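PDB 5H2A: KLLA0C04147p from Kluyveromyces lactis, which probably binds and transfers sterols as a member of the oxysterol-binding protein (OSBP) family, represented here by its ankyrin-repeat domain. Local coordinates for residues Y57-S62 and A103-G108; K204-L209 and L252-M257; L230-L235 and M257-A262. All blocks are in the same frame, centred on the assembly; numbering follows the deposited sequence.

Contact 1. Residues Y57-S62 and A103-G108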
ATOM      1  N   TYR A  57     -15.031   9.808 -10.645  1.00 15.86           N
ATOM      2  CA  TYR A  57     -16.072  10.192 -11.595  1.00 18.01           C
ATOM      3  C   TYR A  57     -15.773   9.658 -12.986  1.00 15.66           C
ATOM      4  O   TYR A  57     -16.686   9.237 -13.699  1.00 17.09           O
ATOM      5  CB  TYR A  57     -16.226  11.717 -11.632  1.00 17.51           C
ATOM      6  CG  TYR A  57     -16.767  12.282 -10.333  1.00 18.82           C
ATOM      7  CD1 TYR A  57     -17.910  11.751  -9.754  1.00 29.33           C
ATOM      8  CD2 TYR A  57     -16.123  13.327  -9.685  1.00 24.94           C
ATOM      9  CE1 TYR A  57     -18.414  12.266  -8.562  1.00 32.50           C
ATOM     10  CE2 TYR A  57     -16.610  13.840  -8.491  1.00 21.37           C
ATOM     11  CZ  TYR A  57     -17.754  13.306  -7.941  1.00 29.71           C
ATOM     12  OH  TYR A  57     -18.250  13.824  -6.773  1.00 36.90           O
ATOM     13  N   ALA A  58     -14.501   9.635 -13.378  1.00 14.03           N
ATOM     14  CA  ALA A  58     -14.152   9.146 -14.714  1.00 16.78           C
ATOM     15  C   ALA A  58     -14.472   7.655 -14.867  1.00 16.60           C
ATOM     16  O   ALA A  58     -15.017   7.235 -15.897  1.00 19.11           O
ATOM     17  CB  ALA A  58     -12.670   9.420 -15.016  1.00 14.06           C
ATOM     18  N   VAL A  59     -14.133   6.838 -13.864  1.00 18.99           N
ATOM     19  CA  VAL A  59     -14.548   5.432 -13.883  1.00 16.27           C
ATOM     20  C   VAL A  59     -16.063   5.327 -14.054  1.00 16.50           C
ATOM     21  O   VAL A  59     -16.563   4.458 -14.780  1.00 19.63           O
ATOM     22  CB  VAL A  59     -14.065   4.709 -12.607  1.00 20.90           C
ATOM     23  CG1 VAL A  59     -14.726   3.315 -12.467  1.00 21.94           C
ATOM     24  CG2 VAL A  59     -12.561   4.610 -12.604  1.00 16.82           C
ATOM     25  N   GLN A  60     -16.819   6.230 -13.419  1.00 16.97           N
ATOM     26  CA  GLN A  60     -18.279   6.167 -13.526  1.00 18.71           C
ATOM     27  C   GLN A  60     -18.779   6.525 -14.926  1.00 24.64           C
ATOM     28  O   GLN A  60     -19.733   5.910 -15.402  1.00 20.43           O
ATOM     29  CB  GLN A  60     -18.950   7.086 -12.499  1.00 22.01           C
ATOM     30  CG  GLN A  60     -18.886   6.617 -11.047  1.00 24.49           C
ATOM     31  CD  GLN A  60     -19.291   7.730 -10.091  1.00 35.50           C
ATOM     32  OE1 GLN A  60     -18.680   7.922  -9.040  1.00 40.92           O
ATOM     33  NE2 GLN A  60     -20.309   8.486 -10.469  1.00 45.41           N
ATOM     34  N   VAL A  61     -18.205   7.541 -15.583  1.00 18.14           N
ATOM     35  CA  VAL A  61     -18.884   8.125 -16.748  1.00 15.96           C
ATOM     36  C   VAL A  61     -18.012   8.229 -18.003  1.00 19.51           C
ATOM     37  O   VAL A  61     -18.522   8.533 -19.092  1.00 18.58           O
ATOM     38  CB  VAL A  61     -19.446   9.528 -16.416  1.00 19.82           C
ATOM     39  CG1 VAL A  61     -20.251   9.522 -15.106  1.00 23.88           C
ATOM     40  CG2 VAL A  61     -18.303  10.573 -16.378  1.00 16.56           C
ATOM     41  N   SER A  62     -16.682   8.001 -17.874  1.00 17.34           N
ATOM     42  CA  SER A  62     -15.771   8.356 -18.967  1.00 16.21           C
ATOM     43  C   SER A  62     -15.381   7.148 -19.814  1.00 20.41           C
ATOM     44  O   SER A  62     -15.340   6.020 -19.309  1.00 19.86           O
ATOM     45  CB  SER A  62     -14.482   8.979 -18.414  1.00 17.01           C
ATOM     46  OG  SER A  62     -14.742  10.263 -17.874  1.00 18.67           O
ATOM     47  N   ALA A 103     -14.389  -2.314 -10.505  1.00 14.02           N
ATOM     48  CA  ALA A 103     -14.825  -3.691 -10.262  1.00 14.80           C
ATOM     49  C   ALA A 103     -16.346  -3.785 -10.166  1.00 17.37           C
ATOM     50  O   ALA A 103     -16.972  -4.664 -10.773  1.00 16.76           O
ATOM     51  CB  ALA A 103     -14.179  -4.206  -8.973  1.00 16.95           C
ATOM     52  N   PHE A 104     -16.953  -2.897  -9.375  1.00 15.21           N
ATOM     53  CA  PHE A 104     -18.407  -2.885  -9.202  1.00 16.28           C
ATOM     54  C   PHE A 104     -19.137  -2.753 -10.536  1.00 21.05           C
ATOM     55  O   PHE A 104     -20.167  -3.403 -10.758  1.00 21.19           O
ATOM     56  CB  PHE A 104     -18.787  -1.728  -8.273  1.00 15.22           C
ATOM     57  CG  PHE A 104     -20.260  -1.659  -7.953  1.00 19.51           C
ATOM     58  CD1 PHE A 104     -20.849  -2.605  -7.123  1.00 24.77           C
ATOM     59  CD2 PHE A 104     -21.043  -0.629  -8.456  1.00 21.60           C
ATOM     60  CE1 PHE A 104     -22.208  -2.528  -6.815  1.00 29.81           C
ATOM     61  CE2 PHE A 104     -22.400  -0.551  -8.157  1.00 28.17           C
ATOM     62  CZ  PHE A 104     -22.980  -1.501  -7.335  1.00 30.28           C
ATOM     63  N   GLN A 105     -18.627  -1.910 -11.428  1.00 18.36           N
ATOM     64  CA  GLN A 105     -19.227  -1.626 -12.726  1.00 18.89           C
ATOM     65  C   GLN A 105     -18.824  -2.611 -13.814  1.00 22.31           C
ATOM     66  O   GLN A 105     -19.253  -2.444 -14.961  1.00 20.36           O
ATOM     67  CB  GLN A 105     -18.845  -0.206 -13.179  1.00 16.48           C
ATOM     68  CG  GLN A 105     -19.457   0.861 -12.321  1.00 26.27           C
ATOM     69  CD  GLN A 105     -18.981   2.264 -12.687  1.00 31.62           C
ATOM     70  OE1 GLN A 105     -18.584   3.030 -11.811  1.00 28.13           O
ATOM     71  NE2 GLN A 105     -19.005   2.593 -13.974  1.00 26.26           N
ATOM     72  N   SER A 106     -18.011  -3.617 -13.490  1.00 18.24           N
ATOM     73  CA  SER A 106     -17.542  -4.593 -14.474  1.00 17.00           C
ATOM     74  C   SER A 106     -16.814  -3.932 -15.643  1.00 25.81           C
ATOM     75  O   SER A 106     -16.972  -4.333 -16.799  1.00 22.02           O
ATOM     76  CB  SER A 106     -18.702  -5.465 -14.984  1.00 18.04           C
ATOM     77  OG  SER A 106     -19.268  -6.171 -13.900  1.00 22.52           O
ATOM     78  N   ARG A 107     -15.982  -2.924 -15.353  1.00 18.73           N
ATOM     79  CA  ARG A 107     -15.171  -2.291 -16.401  1.00 23.27           C
ATOM     80  C   ARG A 107     -13.817  -2.996 -16.423  1.00 19.95           C
ATOM     81  O   ARG A 107     -12.829  -2.552 -15.837  1.00 18.91           O
ATOM     82  CB  ARG A 107     -15.043  -0.785 -16.167  1.00 23.16           C
ATOM     83  CG  ARG A 107     -16.394  -0.046 -16.171  1.00 20.50           C
ATOM     84  CD  ARG A 107     -16.202   1.492 -16.367  1.00 18.24           C
ATOM     85  NE  ARG A 107     -15.650   1.810 -17.683  1.00 18.79           N
ATOM     86  CZ  ARG A 107     -15.450   3.044 -18.122  1.00 21.07           C
ATOM     87  NH1 ARG A 107     -15.762   4.068 -17.343  1.00 15.31           N
ATOM     88  NH2 ARG A 107     -14.948   3.250 -19.329  1.00 21.42           N
ATOM     89  N   GLY A 108     -13.790  -4.146 -17.108  1.00 19.87           N
ATOM     90  CA  GLY A 108     -12.608  -4.989 -17.080  1.00 17.86           C
ATOM     91  C   GLY A 108     -11.361  -4.278 -17.570  1.00 19.39           C
ATOM     92  O   GLY A 108     -10.280  -4.455 -17.015  1.00 20.50           O
TER

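Contact 2. Residues K204-L209 and L252-M257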
ATOM      1  N   LYS A 204      20.134 -17.291  13.706  1.00 15.86           N
ATOM      2  CA  LYS A 204      21.211 -18.270  13.580  1.00 18.92           C
ATOM      3  C   LYS A 204      22.420 -17.683  12.869  1.00 19.59           C
ATOM      4  O   LYS A 204      23.561 -18.035  13.197  1.00 18.70           O
ATOM      5  CB  LYS A 204      20.707 -19.521  12.853  1.00 22.79           C
ATOM      6  CG  LYS A 204      19.805 -20.392  13.727  1.00 30.18           C
ATOM      7  CD  LYS A 204      19.455 -21.723  13.061  1.00 37.46           C
ATOM      8  CE  LYS A 204      18.546 -21.564  11.865  1.00 33.98           C
ATOM      9  NZ  LYS A 204      18.114 -22.903  11.354  1.00 33.15           N
ATOM     10  N   LYS A 205      22.197 -16.769  11.919  1.00 17.29           N
ATOM     11  CA  LYS A 205      23.285 -16.061  11.257  1.00 17.55           C
ATOM     12  C   LYS A 205      23.947 -15.014  12.148  1.00 20.69           C
ATOM     13  O   LYS A 205      24.955 -14.434  11.727  1.00 19.86           O
ATOM     14  CB  LYS A 205      22.769 -15.398   9.976  1.00 22.08           C
ATOM     15  CG  LYS A 205      22.533 -16.392   8.830  1.00 15.44           C
ATOM     16  CD  LYS A 205      21.800 -15.702   7.674  1.00 20.17           C
ATOM     17  CE  LYS A 205      21.680 -16.627   6.454  1.00 29.26           C
ATOM     18  NZ  LYS A 205      21.031 -15.873   5.334  1.00 24.46           N
ATOM     19  N   ARG A 206      23.411 -14.761  13.351  1.00 18.02           N
ATOM     20  CA  ARG A 206      23.923 -13.711  14.240  1.00 15.77           C
ATOM     21  C   ARG A 206      23.947 -12.355  13.545  1.00 18.39           C
ATOM     22  O   ARG A 206      24.826 -11.529  13.793  1.00 22.14           O
ATOM     23  CB  ARG A 206      25.317 -14.053  14.773  1.00 20.92           C
ATOM     24  CG  ARG A 206      25.294 -14.777  16.092  1.00 24.98           C
ATOM     25  CD  ARG A 206      24.753 -16.164  15.934  1.00 24.84           C
ATOM     26  NE  ARG A 206      24.710 -16.898  17.202  1.00 24.52           N
ATOM     27  CZ  ARG A 206      24.385 -18.185  17.286  1.00 30.95           C
ATOM     28  NH1 ARG A 206      24.091 -18.857  16.178  1.00 24.18           N
ATOM     29  NH2 ARG A 206      24.359 -18.800  18.461  1.00 30.39           N
ATOM     30  N   ASP A 207      22.985 -12.113  12.663  1.00 17.71           N
ATOM     31  CA  ASP A 207      22.959 -10.882  11.882  1.00 18.27           C
ATOM     32  C   ASP A 207      22.122  -9.885  12.681  1.00 20.32           C
ATOM     33  O   ASP A 207      20.907  -9.811  12.539  1.00 19.26           O
ATOM     34  CB  ASP A 207      22.397 -11.145  10.486  1.00 18.86           C
ATOM     35  CG  ASP A 207      22.609  -9.973   9.541  1.00 21.59           C
ATOM     36  OD1 ASP A 207      22.773  -8.827  10.033  1.00 22.50           O
ATOM     37  OD2 ASP A 207      22.624 -10.190   8.308  1.00 22.51           O
ATOM     38  N   ILE A 208      22.792  -9.116  13.543  1.00 19.85           N
ATOM     39  CA  ILE A 208      22.098  -8.191  14.439  1.00 20.40           C
ATOM     40  C   ILE A 208      21.334  -7.145  13.642  1.00 18.97           C
ATOM     41  O   ILE A 208      20.171  -6.838  13.941  1.00 20.96           O
ATOM     42  CB  ILE A 208      23.107  -7.534  15.399  1.00 20.25           C
ATOM     43  CG1 ILE A 208      23.640  -8.583  16.381  1.00 22.87           C
ATOM     44  CG2 ILE A 208      22.460  -6.362  16.134  1.00 20.24           C
ATOM     45  CD1 ILE A 208      24.865  -8.123  17.186  1.00 29.08           C
ATOM     46  N   LEU A 209      21.984  -6.573  12.624  1.00 20.66           N
ATOM     47  CA  LEU A 209      21.344  -5.564  11.774  1.00 24.95           C
ATOM     48  C   LEU A 209      20.012  -6.056  11.213  1.00 20.94           C
ATOM     49  O   LEU A 209      18.993  -5.344  11.252  1.00 18.80           O
ATOM     50  CB  LEU A 209      22.283  -5.191  10.623  1.00 20.33           C
ATOM     51  CG  LEU A 209      21.745  -4.160   9.620  1.00 23.23           C
ATOM     52  CD1 LEU A 209      21.694  -2.786  10.264  1.00 27.32           C
ATOM     53  CD2 LEU A 209      22.583  -4.135   8.354  1.00 25.89           C
ATOM     54  N   LEU A 252      24.233 -11.946  23.403  1.00 22.36           N
ATOM     55  CA  LEU A 252      23.541 -11.182  24.440  1.00 20.72           C
ATOM     56  C   LEU A 252      22.646 -10.119  23.818  1.00 23.62           C
ATOM     57  O   LEU A 252      21.497  -9.936  24.237  1.00 24.39           O
ATOM     58  CB  LEU A 252      24.544 -10.549  25.403  1.00 21.38           C
ATOM     59  CG  LEU A 252      23.854  -9.718  26.490  1.00 26.13           C
ATOM     60  CD1 LEU A 252      22.927 -10.609  27.292  1.00 25.40           C
ATOM     61  CD2 LEU A 252      24.881  -9.037  27.400  1.00 25.41           C
ATOM     62  N   GLU A 253      23.142  -9.422  22.797  1.00 20.20           N
ATOM     63  CA  GLU A 253      22.319  -8.394  22.175  1.00 23.37           C
ATOM     64  C   GLU A 253      21.091  -9.006  21.510  1.00 27.56           C
ATOM     65  O   GLU A 253      19.982  -8.469  21.629  1.00 23.41           O
ATOM     66  CB  GLU A 253      23.132  -7.580  21.171  1.00 28.57           C
ATOM     67  CG  GLU A 253      22.278  -6.523  20.476  1.00 33.76           C
ATOM     68  CD  GLU A 253      23.094  -5.419  19.832  1.00 50.13           C
ATOM     69  OE1 GLU A 253      24.332  -5.577  19.708  1.00 48.38           O
ATOM     70  OE2 GLU A 253      22.486  -4.389  19.452  1.00 58.00           O
ATOM     71  N   LEU A 254      21.271 -10.133  20.811  1.00 20.45           N
ATOM     72  CA  LEU A 254      20.135 -10.823  20.199  1.00 19.24           C
ATOM     73  C   LEU A 254      19.139 -11.275  21.255  1.00 21.23           C
ATOM     74  O   LEU A 254      17.926 -11.159  21.059  1.00 20.85           O
ATOM     75  CB  LEU A 254      20.627 -12.032  19.394  1.00 15.97           C
ATOM     76  CG  LEU A 254      21.485 -11.665  18.180  1.00 18.74           C
ATOM     77  CD1 LEU A 254      22.253 -12.893  17.617  1.00 19.23           C
ATOM     78  CD2 LEU A 254      20.578 -11.063  17.106  1.00 20.20           C
ATOM     79  N   LYS A 255      19.633 -11.814  22.371  1.00 18.44           N
ATOM     80  CA  LYS A 255      18.738 -12.239  23.445  1.00 22.95           C
ATOM     81  C   LYS A 255      17.897 -11.068  23.955  1.00 23.10           C
ATOM     82  O   LYS A 255      16.674 -11.189  24.115  1.00 21.81           O
ATOM     83  CB  LYS A 255      19.563 -12.866  24.572  1.00 23.57           C
ATOM     84  CG  LYS A 255      18.849 -13.061  25.898  1.00 38.64           C
ATOM     85  CD  LYS A 255      19.667 -14.003  26.800  1.00 48.44           C
ATOM     86  CE  LYS A 255      19.234 -13.944  28.264  1.00 57.92           C
ATOM     87  NZ  LYS A 255      19.980 -12.905  29.045  1.00 65.54           N
ATOM     88  N   LYS A 256      18.540  -9.926  24.216  1.00 23.40           N
ATOM     89  CA  LYS A 256      17.814  -8.758  24.719  1.00 29.24           C
ATOM     90  C   LYS A 256      16.778  -8.274  23.714  1.00 30.71           C
ATOM     91  O   LYS A 256      15.654  -7.907  24.087  1.00 24.47           O
ATOM     92  CB  LYS A 256      18.797  -7.629  25.048  1.00 23.76           C
ATOM     93  CG  LYS A 256      19.637  -7.875  26.303  1.00 32.16           C
ATOM     94  CD  LYS A 256      20.350  -6.598  26.743  1.00 41.23           C
ATOM     95  CE  LYS A 256      21.525  -6.900  27.664  1.00 49.67           C
ATOM     96  NZ  LYS A 256      21.077  -7.554  28.929  1.00 54.16           N
ATOM     97  N   MET A 257      17.140  -8.257  22.431  1.00 21.02           N
ATOM     98  CA  MET A 257      16.191  -7.851  21.393  1.00 22.78           C
ATOM     99  C   MET A 257      15.000  -8.797  21.325  1.00 24.08           C
ATOM    100  O   MET A 257      13.851  -8.361  21.142  1.00 22.76           O
ATOM    101  CB  MET A 257      16.887  -7.818  20.033  1.00 22.99           C
ATOM    102  CG  MET A 257      17.962  -6.777  19.873  1.00 44.64           C
ATOM    103  SD  MET A 257      18.980  -7.211  18.449  1.00 45.48           S
ATOM    104  CE  MET A 257      17.729  -8.086  17.505  1.00 13.27           C
TER

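Contact 3. Residues L230-L235 and M257-A262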
ATOM      1  N   LEU A 230      11.508 -21.763  19.505  1.00 26.87           N
ATOM      2  CA  LEU A 230      11.468 -20.317  19.370  1.00 25.51           C
ATOM      3  C   LEU A 230      12.838 -19.788  18.936  1.00 19.38           C
ATOM      4  O   LEU A 230      13.864 -20.392  19.255  1.00 25.21           O
ATOM      5  CB  LEU A 230      11.092 -19.673  20.696  1.00 30.25           C
ATOM      6  CG  LEU A 230       9.744 -20.056  21.317  1.00 34.61           C
ATOM      7  CD1 LEU A 230       9.612 -19.438  22.697  1.00 34.52           C
ATOM      8  CD2 LEU A 230       8.617 -19.604  20.418  1.00 35.22           C
ATOM      9  N   PRO A 231      12.877 -18.645  18.234  1.00 24.28           N
ATOM     10  CA  PRO A 231      14.177 -18.037  17.901  1.00 21.63           C
ATOM     11  C   PRO A 231      15.112 -17.893  19.096  1.00 25.12           C
ATOM     12  O   PRO A 231      16.319 -18.140  18.974  1.00 24.54           O
ATOM     13  CB  PRO A 231      13.771 -16.676  17.315  1.00 22.64           C
ATOM     14  CG  PRO A 231      12.437 -16.962  16.660  1.00 25.17           C
ATOM     15  CD  PRO A 231      11.753 -17.910  17.624  1.00 28.27           C
ATOM     16  N   ILE A 232      14.583 -17.510  20.259  1.00 23.20           N
ATOM     17  CA  ILE A 232      15.454 -17.333  21.417  1.00 24.33           C
ATOM     18  C   ILE A 232      16.002 -18.674  21.916  1.00 25.89           C
ATOM     19  O   ILE A 232      17.092 -18.719  22.501  1.00 23.93           O
ATOM     20  CB  ILE A 232      14.701 -16.557  22.517  1.00 28.27           C
ATOM     21  CG1 ILE A 232      15.696 -15.998  23.552  1.00 30.90           C
ATOM     22  CG2 ILE A 232      13.622 -17.441  23.149  1.00 26.76           C
ATOM     23  CD1 ILE A 232      15.079 -15.017  24.538  1.00 37.32           C
ATOM     24  N   ASP A 233      15.292 -19.787  21.676  1.00 25.43           N
ATOM     25  CA  ASP A 233      15.830 -21.107  22.015  1.00 30.54           C
ATOM     26  C   ASP A 233      17.072 -21.458  21.210  1.00 29.02           C
ATOM     27  O   ASP A 233      17.766 -22.422  21.553  1.00 29.06           O
ATOM     28  CB  ASP A 233      14.796 -22.220  21.773  1.00 34.35           C
ATOM     29  CG  ASP A 233      13.553 -22.084  22.639  1.00 44.10           C
ATOM     30  OD1 ASP A 233      13.672 -21.570  23.774  1.00 37.48           O
ATOM     31  OD2 ASP A 233      12.457 -22.507  22.179  1.00 38.64           O
ATOM     32  N   LEU A 234      17.344 -20.746  20.114  1.00 24.58           N
ATOM     33  CA  LEU A 234      18.493 -21.080  19.275  1.00 24.57           C
ATOM     34  C   LEU A 234      19.805 -20.560  19.840  1.00 30.35           C
ATOM     35  O   LEU A 234      20.865 -20.983  19.376  1.00 29.63           O
ATOM     36  CB  LEU A 234      18.287 -20.523  17.858  1.00 29.26           C
ATOM     37  CG  LEU A 234      16.945 -20.888  17.220  1.00 30.36           C
ATOM     38  CD1 LEU A 234      16.751 -20.164  15.889  1.00 29.85           C
ATOM     39  CD2 LEU A 234      16.843 -22.390  17.036  1.00 34.83           C
ATOM     40  N   LEU A 235      19.755 -19.654  20.817  1.00 28.15           N
ATOM     41  CA  LEU A 235      20.952 -19.100  21.434  1.00 31.98           C
ATOM     42  C   LEU A 235      21.269 -19.856  22.720  1.00 29.24           C
ATOM     43  O   LEU A 235      20.426 -19.930  23.624  1.00 34.45           O
ATOM     44  CB  LEU A 235      20.756 -17.614  21.735  1.00 30.21           C
ATOM     45  CG  LEU A 235      20.311 -16.776  20.540  1.00 28.12           C
ATOM     46  CD1 LEU A 235      19.952 -15.366  20.980  1.00 31.36           C
ATOM     47  CD2 LEU A 235      21.432 -16.760  19.510  1.00 33.95           C
ATOM     48  N   MET A 257      17.140  -8.257  22.431  1.00 21.02           N
ATOM     49  CA  MET A 257      16.191  -7.851  21.393  1.00 22.78           C
ATOM     50  C   MET A 257      15.000  -8.797  21.325  1.00 24.08           C
ATOM     51  O   MET A 257      13.851  -8.361  21.142  1.00 22.76           O
ATOM     52  CB  MET A 257      16.887  -7.818  20.033  1.00 22.99           C
ATOM     53  CG  MET A 257      17.962  -6.777  19.873  1.00 44.64           C
ATOM     54  SD  MET A 257      18.980  -7.211  18.449  1.00 45.48           S
ATOM     55  CE  MET A 257      17.729  -8.086  17.505  1.00 13.27           C
ATOM     56  N   LEU A 258      15.252 -10.098  21.451  1.00 22.19           N
ATOM     57  CA  LEU A 258      14.157 -11.065  21.361  1.00 20.41           C
ATOM     58  C   LEU A 258      13.252 -10.989  22.581  1.00 28.81           C
ATOM     59  O   LEU A 258      12.029 -11.147  22.462  1.00 25.46           O
ATOM     60  CB  LEU A 258      14.723 -12.476  21.196  1.00 18.34           C
ATOM     61  CG  LEU A 258      15.347 -12.707  19.810  1.00 18.99           C
ATOM     62  CD1 LEU A 258      16.131 -14.004  19.786  1.00 17.19           C
ATOM     63  CD2 LEU A 258      14.222 -12.724  18.758  1.00 19.97           C
ATOM     64  N   GLU A 259      13.837 -10.745  23.756  1.00 22.09           N
ATOM     65  CA  GLU A 259      13.046 -10.625  24.974  1.00 23.82           C
ATOM     66  C   GLU A 259      12.156  -9.392  24.928  1.00 26.78           C
ATOM     67  O   GLU A 259      10.973  -9.463  25.282  1.00 30.82           O
ATOM     68  CB  GLU A 259      13.968 -10.592  26.194  1.00 23.17           C
ATOM     69  CG  GLU A 259      14.489 -11.948  26.589  1.00 28.54           C
ATOM     70  CD  GLU A 259      15.604 -11.883  27.647  1.00 37.91           C
ATOM     71  OE1 GLU A 259      16.066 -10.768  27.987  1.00 37.26           O
ATOM     72  OE2 GLU A 259      16.019 -12.956  28.127  1.00 40.14           O
ATOM     73  N   LYS A 260      12.693  -8.263  24.457  1.00 24.48           N
ATOM     74  CA  LYS A 260      11.872  -7.068  24.317  1.00 29.10           C
ATOM     75  C   LYS A 260      10.785  -7.266  23.262  1.00 35.85           C
ATOM     76  O   LYS A 260       9.640  -6.829  23.446  1.00 26.06           O
ATOM     77  CB  LYS A 260      12.758  -5.874  23.975  1.00 26.61           C
ATOM     78  CG  LYS A 260      11.996  -4.598  23.680  1.00 39.28           C
ATOM     79  CD  LYS A 260      12.846  -3.615  22.882  1.00 52.98           C
ATOM     80  CE  LYS A 260      12.047  -2.980  21.734  1.00 61.03           C
ATOM     81  NZ  LYS A 260      11.544  -3.991  20.741  1.00 60.63           N
ATOM     82  N   ALA A 261      11.117  -7.930  22.151  1.00 27.25           N
ATOM     83  CA  ALA A 261      10.107  -8.190  21.125  1.00 28.81           C
ATOM     84  C   ALA A 261       8.998  -9.094  21.659  1.00 27.15           C
ATOM     85  O   ALA A 261       7.819  -8.924  21.313  1.00 27.45           O
ATOM     86  CB  ALA A 261      10.765  -8.803  19.886  1.00 22.26           C
ATOM     87  N   ALA A 262       9.356 -10.046  22.521  1.00 22.71           N
ATOM     88  CA  ALA A 262       8.366 -10.952  23.090  1.00 25.87           C
ATOM     89  C   ALA A 262       7.400 -10.205  24.000  1.00 30.36           C
ATOM     90  O   ALA A 262       6.194 -10.488  23.997  1.00 29.91           O
ATOM     91  CB  ALA A 262       9.057 -12.081  23.849  1.00 27.85           C
TER

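Contact 1. Residues Y57-S62 and A103-G108
Arg107 reaches across to the end of helix 54-61 and meets two backbone carbonyls with its guanidinium. Its NH1 and NH2 both bond Ser62 O end-on, each at 2.8 Å, in the plane of that carbonyl; both bonds are bent (N-H...O 141°), as expected when two N-H groups share one oxygen. NH1 also donates to Val59 O at 2.7 Å, this time from 41° above the carbonyl plane. Both oxygens stay close to the guanidinium plane, at its edge. The bend at chi3 (65°) turns an otherwise extended side chain into this position. Val59 O takes a second, weak bond from Gln105 NE2 at 3.2 Å. Gln105 OE1 packs 3.6 Å from Gln60 CA and 3.7 Å from Gln60 CG, while Val59 CG1 touches Gln105 OE1 at 3.9 Å. Val59 also rests on Leu101 and Ala102 of helix 98-104, and Ser62 OG bonds Leu23 O. Ser106, with positive phi, closes helix 98-104 in a Schellman motif, and Arg107 is the N-cap residue of helix 108-115, projecting from the turn between them. An alanine in place of Arg107 would probably leave Ser62 O without its two guanidinium donors and Val59 O with only the weak bond from Gln105 NE2. Val59 O lies in the last turn of helix 54-61 and Ser62 O just beyond it, where the negative helix end would probably favour a cation.

Contact 2. Residues K204-L209 and L252-M257
Arg206, which lies against Leu254 through its aliphatic part, and Glu253, which lies beside Ile208, supply the flat groups. The Arg206 guanidinium meets Lys204 O at its edge and in its plane, NH1 donating over 3.1 Å with an N-H...O angle of 156°. Its NE forms a salt bridge with Asp251 OD1, on helix 249-268, so the charged end is tied both to its own turn and to that helix. The Glu253 carboxylate crosses the Ile208 side chain at about a right angle, with OE1 3.6 Å from Ile208 CD1. Ile208 CG2 is near the whole group, 3.9 Å from both CD and OE2 of Glu253, and OE2 is the oxygen bridged to Arg212.

Apolar packing completes the contact. Leu254 places its two methyls on different residues: CD1 sits 3.9 Å from both CA and CG of Arg206, where the two side chains cross at about a right angle, and CD2 lies 4.0 Å from Ile208 CG1. With the first torsion of Ile208 at -69°, CG1 meets Leu254 and carries CD1 on to Glu253 OE1, while CG2, anti to the backbone N, lies against the carboxylate and 4.3 Å from Met257 SD. Arg206 has positive phi and closes the preceding helix in a Schellman motif; next to it Asp207 is the N-cap of helix 208-215, OD1 capping Leu210 N and OD2 bridging to Arg167.

The turn between helices 198-204 and 208-215 is thereby laid against the early part of helix 249-268. Leu254 and Met257 also rest on Cys211, and Met257 extends to Leu215, so the two helices remain in contact beyond the turn. Ile250 of helix 249-268 borders both Arg206 and Ile208.

Contact 3. Residues L230-L235 and M257-A262
Ile232, the first residue of a short 3-10 segment in the connection between helices 208-215 and 249-268, and Pro231 just before it pack against Leu258 of the latter helix. Leu258 is the hub of the contact. Its CD1 lies over the backbone of the 3-10 segment, 3.8 Å from Ile232 CA and 3.9 Å from Ile232 N, and 4.0 Å from Ile232 CB. The same methyl meets Leu235 CD1 at 4.2 Å, while its sister CD2 stands at 4.2 Å from Pro231 CB. A single leucine thus touches the proline ring, the isoleucine and the leucine that follows the turn.

Ile232 also touches the next residue of the helix. With CG1 anti to the backbone N (chi1 -163°) and an extended second torsion, CD1 is carried to Glu259 CG at 3.7 Å, where the two side chains cross at about a right angle. The contact is made by the aliphatic part of the glutamate.

Within the short segment, Leu234 N bonds Pro231 O and Leu235 N bonds Ile232 O, the i to i+3 pattern of a 3-10 turn. Asp233 OD2, in the middle of the segment, accepts the bond from Leu230 N at 2.9 Å, from above the carboxylate plane, and so holds the chain just ahead of Pro231. On another flank Pro231 lies on Leu199 and His200 of helix 198-204, and Leu234 on His200 and Lys204.

Apolar residues of a short turn lodged between helix 198-204 and helix 249-268 agree with the side-by-side stacking of ankyrin domains. The run Leu230-Pro231-Ile232 resembles the Thr-Pro-Leu of ankyrin repeats, though here a 3-10 segment follows, and the likeness is one of sequence only.

Overall arrangement
None of the three contacts lies at the centre of the chain. Contact 1 lies on one side of it, with its centre 51 Å from that of contact 2 and 50 Å from that of contact 3, both of which are on the opposite side. Contacts 2 and 3, whose centres are 9 Å apart, both use helix 249-268 and share Met257; they meet where Leu235 CD1 lies 3.8 Å from Leu254 CB. The chemistry differs: contact 1, partly buried, is governed by arginine-to-carbonyl bonds; contact 2, at the surface, joins its segments by aliphatic packing, while its charged groups pair with residues outside them; contact 3, partly buried, is almost wholly apolar.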